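Local atomic coordinates of chromatin structure-remodeling complex subunit RSC2 (Saccharomyces cerevisiae, PDB entry 4BB7), a protein that forms part of the RSC chromatin-remodelling complex, which moves nucleosomes and regulates transcription, and binds histone H3 through its BAH domain, the piece described here. Residues 71-77 against 203-209; 76-80 against 218-222; 82-88 against 126-132; 106-110 against 141-145. All blocks are in the same frame, centred on the assembly; numbering follows the deposited sequence.

Interaction 1: 71-77 against 203-209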
# COMPACT_ATOMS: atom_id res chain seq x y z
N GLU A 71 -8.94 18.79 16.18
CA GLU A 71 -7.58 19.23 16.45
C GLU A 71 -6.61 18.82 15.35
O GLU A 71 -5.48 19.31 15.28
CB GLU A 71 -7.09 18.69 17.79
CG GLU A 71 -7.08 17.16 17.88
CD GLU A 71 -8.36 16.59 18.49
OE1 GLU A 71 -9.41 17.27 18.44
OE2 GLU A 71 -8.31 15.46 19.02
N GLN A 72 -7.05 17.91 14.49
CA GLN A 72 -6.19 17.38 13.44
C GLN A 72 -6.40 18.06 12.09
O GLN A 72 -5.76 17.70 11.10
CB GLN A 72 -6.39 15.87 13.30
CG GLN A 72 -5.87 15.06 14.48
CD GLN A 72 -6.31 13.61 14.45
OE1 GLN A 72 -7.39 13.28 13.95
NE2 GLN A 72 -5.47 12.73 14.98
N THR A 73 -7.27 19.06 12.05
CA THR A 73 -7.57 19.75 10.80
C THR A 73 -7.15 21.22 10.79
O THR A 73 -6.83 21.80 11.83
CB THR A 73 -9.08 19.68 10.45
OG1 THR A 73 -9.84 20.23 11.53
CG2 THR A 73 -9.51 18.25 10.19
N VAL A 74 -7.14 21.80 9.60
CA VAL A 74 -6.93 23.23 9.44
C VAL A 74 -8.29 23.89 9.23
O VAL A 74 -9.03 23.53 8.31
CB VAL A 74 -6.02 23.53 8.24
CG1 VAL A 74 -5.89 25.02 8.03
CG2 VAL A 74 -4.65 22.89 8.45
N HIS A 75 -8.62 24.85 10.09
CA HIS A 75 -9.92 25.51 10.03
C HIS A 75 -9.92 26.89 10.67
O HIS A 75 -9.06 27.22 11.50
CB HIS A 75 -10.97 24.64 10.72
CG HIS A 75 -10.63 24.30 12.14
ND1 HIS A 75 -9.90 23.18 12.48
CD2 HIS A 75 -10.89 24.95 13.30
CE1 HIS A 75 -9.75 23.14 13.79
NE2 HIS A 75 -10.34 24.20 14.31
N ARG A 76 -10.89 27.71 10.28
CA ARG A 76 -11.09 29.03 10.86
C ARG A 76 -11.16 28.92 12.38
O ARG A 76 -11.81 28.03 12.93
CB ARG A 76 -12.38 29.66 10.32
CG ARG A 76 -12.32 29.97 8.83
CD ARG A 76 -13.70 30.27 8.25
NE ARG A 76 -14.44 31.26 9.04
CZ ARG A 76 -15.44 32.00 8.56
NH1 ARG A 76 -15.81 31.88 7.29
NH2 ARG A 76 -16.05 32.86 9.35
N VAL A 77 -10.48 29.84 13.05
CA VAL A 77 -10.38 29.81 14.51
C VAL A 77 -11.76 29.85 15.17
O VAL A 77 -11.91 29.44 16.33
CB VAL A 77 -9.54 30.99 15.01
CG1 VAL A 77 -10.27 32.30 14.78
CG2 VAL A 77 -9.21 30.81 16.48
N VAL A 203 -1.00 17.87 14.75
CA VAL A 203 -1.92 18.95 15.11
C VAL A 203 -2.18 19.86 13.92
O VAL A 203 -1.29 20.11 13.10
CB VAL A 203 -1.38 19.79 16.29
CG1 VAL A 203 -0.07 20.46 15.91
CG2 VAL A 203 -2.41 20.82 16.74
N GLY A 204 -3.42 20.34 13.81
CA GLY A 204 -3.79 21.22 12.72
C GLY A 204 -3.52 22.67 13.08
O GLY A 204 -2.86 22.96 14.07
N ALA A 205 -4.03 23.59 12.26
CA ALA A 205 -3.82 25.01 12.48
C ALA A 205 -5.13 25.79 12.40
O ALA A 205 -6.12 25.29 11.87
CB ALA A 205 -2.82 25.57 11.49
N VAL A 206 -5.11 27.01 12.93
CA VAL A 206 -6.28 27.88 12.86
C VAL A 206 -5.90 29.24 12.29
O VAL A 206 -4.78 29.71 12.49
CB VAL A 206 -6.93 28.06 14.24
CG1 VAL A 206 -7.50 26.74 14.73
CG2 VAL A 206 -5.93 28.62 15.23
N TYR A 207 -6.83 29.86 11.58
CA TYR A 207 -6.60 31.17 11.00
C TYR A 207 -7.85 32.05 11.09
O TYR A 207 -8.92 31.59 11.48
CB TYR A 207 -6.14 31.04 9.55
CG TYR A 207 -7.15 30.37 8.64
CD1 TYR A 207 -7.37 29.00 8.70
CD2 TYR A 207 -7.87 31.11 7.71
CE1 TYR A 207 -8.28 28.38 7.87
CE2 TYR A 207 -8.79 30.50 6.87
CZ TYR A 207 -8.98 29.14 6.96
OH TYR A 207 -9.90 28.53 6.13
N MET A 208 -7.71 33.33 10.74
CA MET A 208 -8.80 34.29 10.87
C MET A 208 -9.50 34.55 9.54
O MET A 208 -8.89 34.45 8.47
CB MET A 208 -8.28 35.60 11.48
CG MET A 208 -9.28 36.31 12.39
SD MET A 208 -8.59 37.75 13.26
CE MET A 208 -7.42 36.96 14.36
N ARG A 209 -10.78 34.89 9.60
CA ARG A 209 -11.55 35.21 8.41
C ARG A 209 -12.70 36.15 8.75
O ARG A 209 -13.24 36.10 9.86
CB ARG A 209 -12.10 33.93 7.76
CG ARG A 209 -11.09 33.18 6.89
CD ARG A 209 -10.67 34.02 5.68
NE ARG A 209 -9.64 33.36 4.88
CZ ARG A 209 -8.33 33.48 5.10
NH1 ARG A 209 -7.89 34.22 6.11
NH2 ARG A 209 -7.47 32.84 4.33
O HOH W 1 -10.32 25.86 6.39

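Interaction 2: 76-80 against 218-222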
# COMPACT_ATOMS: atom_id res chain seq x y z
N ARG A 76 -10.89 27.71 10.28
CA ARG A 76 -11.09 29.03 10.86
C ARG A 76 -11.16 28.92 12.38
O ARG A 76 -11.81 28.03 12.93
CB ARG A 76 -12.38 29.66 10.32
CG ARG A 76 -12.32 29.97 8.83
CD ARG A 76 -13.70 30.27 8.25
NE ARG A 76 -14.44 31.26 9.04
CZ ARG A 76 -15.44 32.00 8.56
NH1 ARG A 76 -15.81 31.88 7.29
NH2 ARG A 76 -16.05 32.86 9.35
N VAL A 77 -10.48 29.84 13.05
CA VAL A 77 -10.38 29.81 14.51
C VAL A 77 -11.76 29.85 15.17
O VAL A 77 -11.91 29.44 16.33
CB VAL A 77 -9.54 30.99 15.01
CG1 VAL A 77 -10.27 32.30 14.78
CG2 VAL A 77 -9.21 30.81 16.48
N ASP A 78 -12.76 30.34 14.45
CA ASP A 78 -14.09 30.47 15.02
C ASP A 78 -15.01 29.32 14.63
O ASP A 78 -16.23 29.42 14.79
CB ASP A 78 -14.72 31.82 14.66
CG ASP A 78 -14.94 31.98 13.17
OD1 ASP A 78 -14.08 31.54 12.38
OD2 ASP A 78 -15.99 32.54 12.78
N ARG A 79 -14.44 28.24 14.11
CA ARG A 79 -15.24 27.07 13.76
C ARG A 79 -15.74 26.32 14.99
O ARG A 79 -15.02 26.17 15.98
CB ARG A 79 -14.47 26.13 12.82
CG ARG A 79 -15.32 24.98 12.29
CD ARG A 79 -14.77 24.38 11.01
NE ARG A 79 -15.63 23.31 10.50
CZ ARG A 79 -16.43 23.42 9.44
NH1 ARG A 79 -16.47 24.55 8.75
NH2 ARG A 79 -17.18 22.40 9.06
N LEU A 80 -16.98 25.84 14.92
CA LEU A 80 -17.57 25.08 16.02
C LEU A 80 -17.66 23.61 15.65
O LEU A 80 -17.67 23.25 14.48
CB LEU A 80 -18.97 25.62 16.34
CG LEU A 80 -19.01 27.06 16.85
CD1 LEU A 80 -20.45 27.55 16.96
CD2 LEU A 80 -18.29 27.15 18.19
N GLY A 218 -24.58 26.13 11.01
CA GLY A 218 -24.05 26.54 12.29
C GLY A 218 -22.57 26.20 12.41
O GLY A 218 -22.16 25.52 13.34
N GLU A 219 -21.78 26.67 11.45
CA GLU A 219 -20.37 26.31 11.39
C GLU A 219 -19.49 27.21 12.25
O GLU A 219 -18.50 26.75 12.82
CB GLU A 219 -19.87 26.31 9.94
CG GLU A 219 -20.66 25.41 9.01
CD GLU A 219 -20.05 25.29 7.63
OE1 GLU A 219 -18.95 24.71 7.51
OE2 GLU A 219 -20.67 25.78 6.66
N TYR A 220 -19.87 28.48 12.36
CA TYR A 220 -19.00 29.48 12.97
C TYR A 220 -19.65 30.27 14.11
O TYR A 220 -20.84 30.57 14.07
CB TYR A 220 -18.45 30.43 11.90
CG TYR A 220 -17.91 29.69 10.69
CD1 TYR A 220 -16.71 28.99 10.77
CD2 TYR A 220 -18.59 29.69 9.48
CE1 TYR A 220 -16.20 28.31 9.68
CE2 TYR A 220 -18.09 29.01 8.37
CZ TYR A 220 -16.89 28.32 8.49
OH TYR A 220 -16.37 27.64 7.41
N ALA A 221 -18.84 30.60 15.11
CA ALA A 221 -19.33 31.24 16.33
C ALA A 221 -19.63 32.73 16.16
O ALA A 221 -20.25 33.35 17.03
CB ALA A 221 -18.32 31.03 17.46
N THR A 222 -19.20 33.30 15.04
CA THR A 222 -19.31 34.73 14.82
C THR A 222 -20.42 35.08 13.84
O THR A 222 -20.66 36.25 13.55
CB THR A 222 -17.99 35.31 14.28
OG1 THR A 222 -17.65 34.63 13.06
CG2 THR A 222 -16.88 35.10 15.28
O HOH W 2 -18.94 34.06 10.28

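Interaction 3: 82-88 against 126-132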
# COMPACT_ATOMS: atom_id res chain seq x y z
N TYR A 82 -19.25 19.51 17.06
CA TYR A 82 -20.06 18.72 17.98
C TYR A 82 -19.14 17.99 18.94
O TYR A 82 -17.95 17.81 18.66
CB TYR A 82 -20.92 17.72 17.22
CG TYR A 82 -21.83 18.36 16.20
CD1 TYR A 82 -23.01 18.99 16.58
CD2 TYR A 82 -21.51 18.35 14.85
CE1 TYR A 82 -23.85 19.58 15.65
CE2 TYR A 82 -22.33 18.94 13.91
CZ TYR A 82 -23.50 19.55 14.32
OH TYR A 82 -24.31 20.14 13.38
N LYS A 83 -19.68 17.58 20.08
CA LYS A 83 -18.94 16.70 20.98
C LYS A 83 -18.74 15.37 20.27
O LYS A 83 -19.70 14.74 19.84
CB LYS A 83 -19.68 16.51 22.30
CG LYS A 83 -18.99 15.55 23.26
CD LYS A 83 -19.45 15.76 24.69
CE LYS A 83 -19.07 17.15 25.19
NZ LYS A 83 -19.43 17.35 26.63
N ASN A 84 -17.48 14.96 20.13
CA ASN A 84 -17.15 13.71 19.45
C ASN A 84 -17.33 13.77 17.93
O ASN A 84 -17.60 12.76 17.30
CB ASN A 84 -17.97 12.55 20.02
CG ASN A 84 -17.63 12.26 21.45
OD1 ASN A 84 -16.45 12.24 21.84
ND2 ASN A 84 -18.65 12.02 22.26
N GLU A 85 -17.17 14.96 17.36
CA GLU A 85 -17.29 15.11 15.91
C GLU A 85 -16.03 14.63 15.20
O GLU A 85 -14.92 14.84 15.68
CB GLU A 85 -17.57 16.56 15.52
CG GLU A 85 -17.61 16.77 14.00
CD GLU A 85 -18.01 18.17 13.58
OE1 GLU A 85 -18.44 18.97 14.45
OE2 GLU A 85 -17.89 18.48 12.37
N VAL A 86 -16.23 13.99 14.05
CA VAL A 86 -15.13 13.62 13.16
C VAL A 86 -15.45 14.01 11.72
O VAL A 86 -16.62 14.17 11.36
CB VAL A 86 -14.81 12.10 13.22
CG1 VAL A 86 -14.52 11.67 14.64
CG2 VAL A 86 -15.95 11.29 12.62
N MET A 87 -14.41 14.18 10.91
CA MET A 87 -14.57 14.49 9.50
C MET A 87 -13.96 13.39 8.63
O MET A 87 -12.94 12.81 8.99
CB MET A 87 -13.91 15.84 9.16
CG MET A 87 -14.72 17.06 9.56
SD MET A 87 -14.77 17.35 11.34
CE MET A 87 -13.03 17.48 11.72
N LYS A 88 -14.59 13.12 7.49
CA LYS A 88 -14.10 12.11 6.55
C LYS A 88 -12.99 12.68 5.66
O LYS A 88 -13.09 13.81 5.18
CB LYS A 88 -15.23 11.59 5.67
CG LYS A 88 -14.79 10.57 4.63
CD LYS A 88 -15.88 10.34 3.60
CE LYS A 88 -15.54 9.15 2.72
NZ LYS A 88 -14.24 9.33 2.03
N PHE A 126 -19.06 8.63 17.82
CA PHE A 126 -18.67 9.83 17.09
C PHE A 126 -19.75 10.18 16.08
O PHE A 126 -20.52 9.31 15.67
CB PHE A 126 -17.34 9.64 16.35
CG PHE A 126 -16.22 9.13 17.22
CD1 PHE A 126 -15.52 9.99 18.04
CD2 PHE A 126 -15.85 7.79 17.18
CE1 PHE A 126 -14.48 9.53 18.83
CE2 PHE A 126 -14.80 7.32 17.96
CZ PHE A 126 -14.12 8.19 18.79
N VAL A 127 -19.80 11.44 15.67
CA VAL A 127 -20.73 11.85 14.62
C VAL A 127 -19.99 12.59 13.52
O VAL A 127 -19.05 13.32 13.77
CB VAL A 127 -21.88 12.74 15.16
CG1 VAL A 127 -21.34 14.09 15.59
CG2 VAL A 127 -22.96 12.91 14.11
N CYS A 128 -20.43 12.38 12.28
CA CYS A 128 -19.82 13.04 11.14
C CYS A 128 -20.87 13.77 10.31
O CYS A 128 -21.88 13.18 9.89
CB CYS A 128 -19.06 12.03 10.27
SG CYS A 128 -18.40 12.71 8.72
N GLU A 129 -20.63 15.05 10.08
CA GLU A 129 -21.47 15.84 9.19
C GLU A 129 -20.68 16.24 7.94
O GLU A 129 -21.18 16.17 6.82
CB GLU A 129 -21.99 17.08 9.89
CG GLU A 129 -22.96 17.89 9.05
CD GLU A 129 -23.39 19.17 9.74
OE1 GLU A 129 -22.76 19.53 10.75
OE2 GLU A 129 -24.36 19.80 9.27
N PHE A 130 -19.43 16.65 8.16
CA PHE A 130 -18.59 17.18 7.08
C PHE A 130 -17.49 16.23 6.64
O PHE A 130 -16.94 15.48 7.44
CB PHE A 130 -17.95 18.50 7.53
CG PHE A 130 -18.95 19.54 7.95
CD1 PHE A 130 -19.50 20.41 7.01
CD2 PHE A 130 -19.32 19.66 9.28
CE1 PHE A 130 -20.41 21.37 7.40
CE2 PHE A 130 -20.24 20.62 9.67
CZ PHE A 130 -20.78 21.48 8.72
N ARG A 131 -17.16 16.28 5.35
CA ARG A 131 -15.94 15.68 4.85
C ARG A 131 -14.88 16.77 4.73
O ARG A 131 -15.20 17.95 4.59
CB ARG A 131 -16.16 14.97 3.51
CG ARG A 131 -16.86 15.81 2.45
CD ARG A 131 -16.99 15.03 1.15
NE ARG A 131 -17.75 15.75 0.13
CZ ARG A 131 -17.20 16.56 -0.78
NH1 ARG A 131 -15.89 16.76 -0.79
NH2 ARG A 131 -17.97 17.17 -1.67
N TYR A 132 -13.61 16.37 4.80
CA TYR A 132 -12.51 17.32 4.88
C TYR A 132 -11.59 17.27 3.65
O TYR A 132 -11.00 16.24 3.34
CB TYR A 132 -11.71 17.05 6.16
CG TYR A 132 -10.49 17.93 6.35
CD1 TYR A 132 -10.61 19.30 6.54
CD2 TYR A 132 -9.21 17.38 6.39
CE1 TYR A 132 -9.50 20.10 6.74
CE2 TYR A 132 -8.09 18.17 6.58
CZ TYR A 132 -8.24 19.53 6.76
OH TYR A 132 -7.14 20.32 6.96
O HOH W 3 -17.67 16.49 10.86

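Interaction 4: 106-110 against 141-145. With SO4 (sulfate ion), chain E.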
# COMPACT_ATOMS: atom_id res chain seq x y z
N VAL A 106 -19.32 5.52 13.99
CA VAL A 106 -19.51 6.86 13.45
C VAL A 106 -20.89 6.97 12.82
O VAL A 106 -21.25 6.19 11.93
CB VAL A 106 -18.44 7.20 12.39
CG1 VAL A 106 -18.72 8.56 11.76
CG2 VAL A 106 -17.04 7.18 13.01
N ILE A 107 -21.68 7.94 13.29
CA ILE A 107 -23.03 8.16 12.77
C ILE A 107 -23.11 9.43 11.91
O ILE A 107 -22.37 10.39 12.13
CB ILE A 107 -24.08 8.22 13.91
CG1 ILE A 107 -25.49 8.11 13.34
CG2 ILE A 107 -23.93 9.49 14.72
CD1 ILE A 107 -26.57 8.08 14.40
N HIS A 108 -24.01 9.41 10.93
CA HIS A 108 -24.20 10.55 10.04
C HIS A 108 -25.07 11.62 10.70
O HIS A 108 -26.18 11.34 11.14
CB HIS A 108 -24.82 10.09 8.72
CG HIS A 108 -24.92 11.17 7.69
ND1 HIS A 108 -26.03 11.33 6.89
CD2 HIS A 108 -24.05 12.14 7.34
CE1 HIS A 108 -25.83 12.36 6.08
NE2 HIS A 108 -24.64 12.87 6.33
N PHE A 109 -24.57 12.85 10.74
CA PHE A 109 -25.27 13.93 11.44
C PHE A 109 -26.76 14.00 11.14
O PHE A 109 -27.58 14.10 12.05
CB PHE A 109 -24.63 15.29 11.15
CG PHE A 109 -25.39 16.45 11.74
CD1 PHE A 109 -25.45 16.61 13.12
CD2 PHE A 109 -26.04 17.36 10.93
CE1 PHE A 109 -26.15 17.67 13.68
CE2 PHE A 109 -26.74 18.43 11.49
CZ PHE A 109 -26.79 18.58 12.86
N THR A 110 -27.11 13.95 9.87
CA THR A 110 -28.51 14.08 9.48
C THR A 110 -29.37 12.99 10.13
O THR A 110 -30.52 13.22 10.49
CB THR A 110 -28.69 14.05 7.95
OG1 THR A 110 -27.71 14.91 7.34
CG2 THR A 110 -30.08 14.51 7.57
N LYS A 141 -20.36 19.66 3.49
CA LYS A 141 -21.43 18.87 4.10
C LYS A 141 -21.73 17.64 3.26
O LYS A 141 -21.82 17.72 2.03
CB LYS A 141 -22.69 19.70 4.28
CG LYS A 141 -23.84 18.92 4.92
CD LYS A 141 -25.11 19.76 4.99
CE LYS A 141 -26.24 19.00 5.67
NZ LYS A 141 -25.95 18.74 7.10
N ILE A 142 -21.91 16.50 3.92
CA ILE A 142 -22.18 15.25 3.22
C ILE A 142 -23.68 14.98 3.10
O ILE A 142 -24.38 14.87 4.11
CB ILE A 142 -21.48 14.05 3.89
CG1 ILE A 142 -20.05 14.43 4.29
CG2 ILE A 142 -21.48 12.84 2.97
CD1 ILE A 142 -19.30 13.34 5.02
N ARG A 143 -24.16 14.88 1.87
CA ARG A 143 -25.57 14.63 1.60
C ARG A 143 -25.81 13.17 1.20
O ARG A 143 -26.89 12.62 1.43
CB ARG A 143 -26.07 15.55 0.49
CG ARG A 143 -25.73 17.03 0.68
CD ARG A 143 -26.41 17.61 1.91
NE ARG A 143 -26.34 19.07 1.93
CZ ARG A 143 -27.31 19.88 1.53
NH1 ARG A 143 -28.46 19.38 1.09
NH2 ARG A 143 -27.15 21.20 1.59
N THR A 144 -24.80 12.56 0.59
CA THR A 144 -24.91 11.18 0.13
C THR A 144 -24.01 10.27 0.95
O THR A 144 -22.94 9.87 0.51
CB THR A 144 -24.53 11.06 -1.37
OG1 THR A 144 -25.21 12.07 -2.12
CG2 THR A 144 -24.89 9.69 -1.92
N TRP A 145 -24.46 9.95 2.16
CA TRP A 145 -23.66 9.21 3.13
C TRP A 145 -23.26 7.82 2.65
O TRP A 145 -22.18 7.32 2.98
CB TRP A 145 -24.41 9.13 4.46
CG TRP A 145 -23.67 8.41 5.55
CD1 TRP A 145 -24.03 7.23 6.15
CD2 TRP A 145 -22.46 8.83 6.18
NE1 TRP A 145 -23.11 6.90 7.12
CE2 TRP A 145 -22.13 7.86 7.16
CE3 TRP A 145 -21.61 9.92 6.02
CZ2 TRP A 145 -21.00 7.95 7.96
CZ3 TRP A 145 -20.48 10.02 6.82
CH2 TRP A 145 -20.19 9.04 7.78
S SO4 E . -22.75 15.01 -1.52
O1 SO4 E . -22.90 16.46 -1.46
O2 SO4 E . -22.68 14.45 -0.17
O3 SO4 E . -23.90 14.43 -2.22
O4 SO4 E . -21.53 14.68 -2.25

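Interaction 1: 71-77 against 203-209
The Tyr207 ring carries the backbone of Arg76 on one face, with Arg76 CA offset toward the rim, while Arg209 NE and a water lie in its plane at the edge. The Arg209 guanidinium has Tyr207 CE2 over the centre of one face. His75 has Ala205 O over a face of its imidazole, and Val206 CG1 makes an off-centre CH-pi contact, 4.2 Å from the centroid of that ring. Arg209 CB sits above the guanidinium plane of Arg76. These groups flank a short, weakly bonded parallel pairing of strands 75-76 and 206-207, which lays 203-209 along 71-77, part of the BAH domain. The two segments are linked more firmly by Gly204 N to Glu71 O (2.7 Å), His75 N to Ala205 O (3.1 Å) and Val77 N to Tyr207 O (2.8 Å). Gly204 fits because it lacks a side chain: Thr73 O approaches its CA to 3.2 Å, where a CB would collide. The imidazole of His75 is fixed in rotation at both nitrogens, ND1 giving its hydrogen to Thr73 OG1 and NE2 bonding Ser173. Tyr207 CG stands between its own backbone N and carbonyl carbon (chi1 62°), a turn that brings the ring back over the His75-Arg76 peptide, with Val74 CG1 also touching CE1. At the far end of that ring, Tyr207 OH gives its hydrogen to a water 2.7 Å away, which in turn donates to Val74 O.

Interaction 2: 76-80 against 218-222
Arg79 and Glu219 form a salt bridge, NH1 to OE1 at 2.8 Å, with the guanidinium almost perpendicular to the carboxylate; NH2 adds a weak second bond to the same oxygen, which NH1 meets on its anti side. Thr222 OG1 donates to Asp78 OD2 (2.7 Å), also on the anti side. Between these two side-chain links run two backbone bonds, Leu80 N to Glu219 O at 2.7 Å and Ala221 N to Asp78 O at 2.9 Å. Asp78 further holds Arg76 through long, weak bonds from NE and NH2, with OD1 in the guanidinium plane. That probably helps keep the group flat on Tyr220: Arg76 CZ stands 3.7 Å from the ring centroid, nearly on the normal, and the two planes differ by 11°. A bend at chi3 (50°) turns the arginine end over the ring, with CD 3.5 Å from Tyr220 CE1. Glu219 CB covers the opposite face of the tyrosine toward its rim. With an alanine in place of Tyr220, the Arg76 guanidinium would probably lose the surface it lies on and be freer to turn. Farther out, Leu80 CD2 packs on Ala221 CB at 3.9 Å, and Arg79 continues inward to the rings of Phe130 and Phe139. A type I beta turn from Arg76 to Arg79 is thus fastened to the 218-222 loop by a single backbone bridge at Arg79 and Tyr220, with a stacked arginine-tyrosine cation-pi pair on its flank.

Interaction 3: 82-88 against 126-132
Tyr82 and Val127 meet where the type II turn 82-85 lies on strand 125-128: Val127 CG1 fits the hollow between Tyr82 CB (4.0 Å) and Glu85 CA. Val86 fills the next hollow with both branches, CG1 against Phe126 CB (3.9 Å) and CG2 against Cys128 CB. Further along, Met87 CG runs beside Phe130 CB, while its CB abuts Tyr132 CB at 3.9 Å. Backbone bonds from Val86 N to Val127 O (2.9 Å) and from Tyr132 N to Lys88 O (2.6 Å) join the two parts of the contact, and the register slips by one residue between them. A water bridges this break, donating to Glu85 OE2 and Val86 O and accepting from Phe130 N. Tyr82 OH reaches Glu129 OE1 (3.1 Å) from above the carboxylate plane, 44° out of it. A leucine in place of Tyr82 would probably leave Glu129 OE1 without this donor and open a gap beside Phe109, whose ring stacks on the tyrosine. Two buried acids sit within this BAH core, Glu85 OE2 5.2 Å from Glu129 OE1; any repulsion between them is probably eased by Lys141, which bridges Glu129 OE2, and by Tyr82 N, which donates to Glu85 OE1.

Interaction 4: 106-110 against 141-145
His108 lays its side chain against Trp145 in the BAH domain, at the point where strand 100-108 gives way to helix 109-114 and His108 takes the N-cap position. Its CB stands 3.6 Å from the centroid of the indole five-membered ring, almost on the normal, a CH-pi contact. With CG anti to the backbone N (chi1 -174°), the imidazole then runs out across the indole: CG lies over Trp145 CG and CD2, and CD2 of the histidine is 3.6 Å from Trp145 CE3. On the other branch, ND1 meets Trp145 CB at 3.7 Å, and that CB makes the return CH-pi contact on the imidazole face. The planes are within 9° of parallel but displaced, so that each ring is covered mainly by the other residue's CB and the nearby ring edge. Thr110 N lies over the centre of the opposite imidazole face. CE1 passes Ile142 O, and NE2 ends the path by donating to the same oxygen at 3.0 Å; that oxygen lies in the imidazole plane, although NE2 stands above the carbonyl plane. Beyond this carbonyl, Arg143 N and Thr144 N both donate to one oxygen of a sulfate, probably from the crystallisation liquor, and Thr144 OG1 donates to another. The bond to Ile142 O requires a proton on His108 NE2. Lys141 NZ, 6.1 Å from His108 NE2 and paired with Glu129, might weigh somewhat against a second proton on the ring.

Interactions 3 and 4 belong to the BAH core: 125-128 pairs in parallel with 100-108 through Cys128 and Ile107, Cys128 also bonds Phe109 at the start of the helix, and interaction 3 is the more deeply buried. Interactions 1 and 2 lie farther out, share Arg76 and Val77, and attach one continuous piece of chain to two successive parts of the later sequence. Chemistry follows place: apolar branches and two partnered acids in interaction 3, a histidine-tryptophan face contact in 4, mostly backbone bonds in 1, and ion pairs with a cation-pi stack in 2. Tyr132 joins interaction 3 to 1 through Val74 N, and Phe130 joins it to 2 by packing against Arg79 and Glu219.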